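Local structure of phosphoribosylformylglycinamidine cyclo-ligase (Thermus thermophilus HB8, 5AVM) at residues V84-N89 / A241-G246. The protein probably catalyses the ATP-dependent ring closure of formylglycinamidine ribonucleotide to 5-aminoimidazole ribonucleotide in de novo purine biosynthesis. Residues are numbered along the deposited sequence; the frame is centred on the assembly and turned at random.
Sequences VNHSVN and AAHITG
NE2 of H243 is hydrogen-bonded to NE2 of H221 and lies 3.0 Å from ND2 of N89, while ND1 of H243 bonds to OD1 of D90. The amide of N89 has firm partners of its own: ND2 bonds to the carbonyl of R222 and OD1 accepts from the backbone N of Y224, which fixes its rotation. Amide and imidazole planes stand 86° apart, and CB of N89 sits over the centre of the H243 ring in a CH-pi contact, while CG2 of T245 comes over the opposite face toward the rim. With CG of H243 anti to the backbone N (chi1 -172°), the ring projects from strand 240-243 to helix 79-92.

Its edge then meets the face of H86 in an offset edge-to-face pair: centroids are 5.1 Å apart and planes 88° from parallel. CE1 of H243 makes the approach, 3.7 Å from CD2 of H86 and 3.6 Å from the carbonyl O of H86. The methyl CG2 of T245 reaches the H86 ring, 3.5 Å from NE2 of H86, whose ND1 is held by OG1 of T187. Replacing H243 by alanine would probably cost D90 OD1 and H221 NE2 their bonds to this ring and open a gap between N89, H86 and T245.

The contact joins a helix in the N-terminal family region to strand 240-243, outermost within this chain of its sheet, in the C-terminal one. Hydrogen bonds at both H243 nitrogens and carbon groups over both its faces are consistent with a buried ring fixed in position and rotation by directional bonds as well as by packing.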
loop_
_atom_site.group_PDB
_atom_site.type_symbol
_atom_site.label_atom_id
_atom_site.label_comp_id
_atom_site.label_asym_id
_atom_site.label_seq_id
_atom_site.Cartn_x
_atom_site.Cartn_y
_atom_site.Cartn_z
ATOM N N VAL B 84 6.866 -10.138 -1.040
ATOM C CA VAL B 84 8.117 -9.652 -0.476
ATOM C C VAL B 84 9.247 -9.675 -1.500
ATOM O O VAL B 84 9.961 -8.679 -1.667
ATOM C CB VAL B 84 8.498 -10.484 0.770
ATOM C CG1 VAL B 84 9.904 -10.151 1.232
ATOM C CG2 VAL B 84 7.500 -10.201 1.882
ATOM N N ASN B 85 9.408 -10.803 -2.188
ATOM C CA ASN B 85 10.457 -10.931 -3.196
ATOM C C ASN B 85 10.266 -9.987 -4.374
ATOM O O ASN B 85 11.241 -9.502 -4.939
ATOM C CB ASN B 85 10.535 -12.368 -3.696
ATOM C CG ASN B 85 11.113 -13.295 -2.661
ATOM O OD1 ASN B 85 11.397 -12.870 -1.539
ATOM N ND2 ASN B 85 11.293 -14.564 -3.020
ATOM N N HIS B 86 9.017 -9.734 -4.750
ATOM C CA HIS B 86 8.721 -8.822 -5.845
ATOM C C HIS B 86 9.058 -7.415 -5.363
ATOM O O HIS B 86 9.560 -6.586 -6.119
ATOM C CB HIS B 86 7.240 -8.938 -6.215
ATOM C CG HIS B 86 6.813 -8.062 -7.354
ATOM N ND1 HIS B 86 5.810 -8.424 -8.227
ATOM C CD2 HIS B 86 7.196 -6.817 -7.722
ATOM C CE1 HIS B 86 5.589 -7.440 -9.081
ATOM N NE2 HIS B 86 6.416 -6.452 -8.794
ATOM N N SER B 87 8.789 -7.161 -4.084
ATOM C CA SER B 87 9.064 -5.861 -3.472
ATOM C C SER B 87 10.573 -5.638 -3.359
ATOM O O SER B 87 11.070 -4.536 -3.604
ATOM C CB SER B 87 8.423 -5.779 -2.072
ATOM O OG SER B 87 7.005 -5.911 -2.126
ATOM N N VAL B 88 11.296 -6.683 -2.977
ATOM C CA VAL B 88 12.739 -6.598 -2.843
ATOM C C VAL B 88 13.394 -6.266 -4.185
ATOM O O VAL B 88 14.300 -5.437 -4.247
ATOM C CB VAL B 88 13.325 -7.927 -2.287
ATOM C CG1 VAL B 88 14.843 -7.926 -2.390
ATOM C CG2 VAL B 88 12.906 -8.109 -0.835
ATOM N N ASN B 89 12.923 -6.894 -5.259
ATOM C CA ASN B 89 13.494 -6.672 -6.584
ATOM C C ASN B 89 13.242 -5.289 -7.153
ATOM O O ASN B 89 14.119 -4.724 -7.794
ATOM C CB ASN B 89 12.994 -7.724 -7.580
ATOM C CG ASN B 89 13.578 -9.110 -7.323
ATOM O OD1 ASN B 89 14.410 -9.298 -6.423
ATOM N ND2 ASN B 89 13.144 -10.091 -8.118
ATOM N N ALA B 241 19.198 -1.366 -14.077
ATOM C CA ALA B 241 18.653 -2.696 -13.869
ATOM C C ALA B 241 17.157 -2.626 -14.065
ATOM O O ALA B 241 16.532 -1.591 -13.812
ATOM C CB ALA B 241 18.984 -3.203 -12.462
ATOM N N ALA B 242 16.587 -3.727 -14.531
ATOM C CA ALA B 242 15.162 -3.776 -14.766
ATOM C C ALA B 242 14.594 -5.035 -14.171
ATOM O O ALA B 242 15.136 -6.119 -14.363
ATOM C CB ALA B 242 14.872 -3.730 -16.259
ATOM N N HIS B 243 13.515 -4.877 -13.416
ATOM C CA HIS B 243 12.832 -6.015 -12.837
ATOM C C HIS B 243 11.770 -6.258 -13.898
ATOM O O HIS B 243 11.021 -5.342 -14.232
ATOM C CB HIS B 243 12.180 -5.642 -11.514
ATOM C CG HIS B 243 11.614 -6.813 -10.774
ATOM N ND1 HIS B 243 10.603 -6.689 -9.846
ATOM C CD2 HIS B 243 11.924 -8.130 -10.817
ATOM C CE1 HIS B 243 10.314 -7.880 -9.351
ATOM N NE2 HIS B 243 11.102 -8.771 -9.922
ATOM N N ILE B 244 11.732 -7.469 -14.453
ATOM C CA ILE B 244 10.768 -7.812 -15.508
ATOM C C ILE B 244 9.451 -8.305 -14.919
ATOM O O ILE B 244 9.265 -9.498 -14.645
ATOM C CB ILE B 244 11.342 -8.882 -16.469
ATOM C CG1 ILE B 244 12.718 -8.423 -16.968
ATOM C CG2 ILE B 244 10.389 -9.109 -17.640
ATOM C CD1 ILE B 244 12.749 -6.976 -17.449
ATOM N N THR B 245 8.545 -7.352 -14.739
ATOM C CA THR B 245 7.243 -7.593 -14.167
ATOM C C THR B 245 6.162 -7.330 -15.213
ATOM O O THR B 245 6.356 -7.634 -16.387
ATOM C CB THR B 245 7.050 -6.690 -12.937
ATOM O OG1 THR B 245 7.320 -5.329 -13.299
ATOM C CG2 THR B 245 8.004 -7.106 -11.819
ATOM N N GLY B 246 5.031 -6.771 -14.789
ATOM C CA GLY B 246 3.944 -6.495 -15.712
ATOM C C GLY B 246 4.431 -5.813 -16.969
ATOM O O GLY B 246 5.164 -4.831 -16.890
#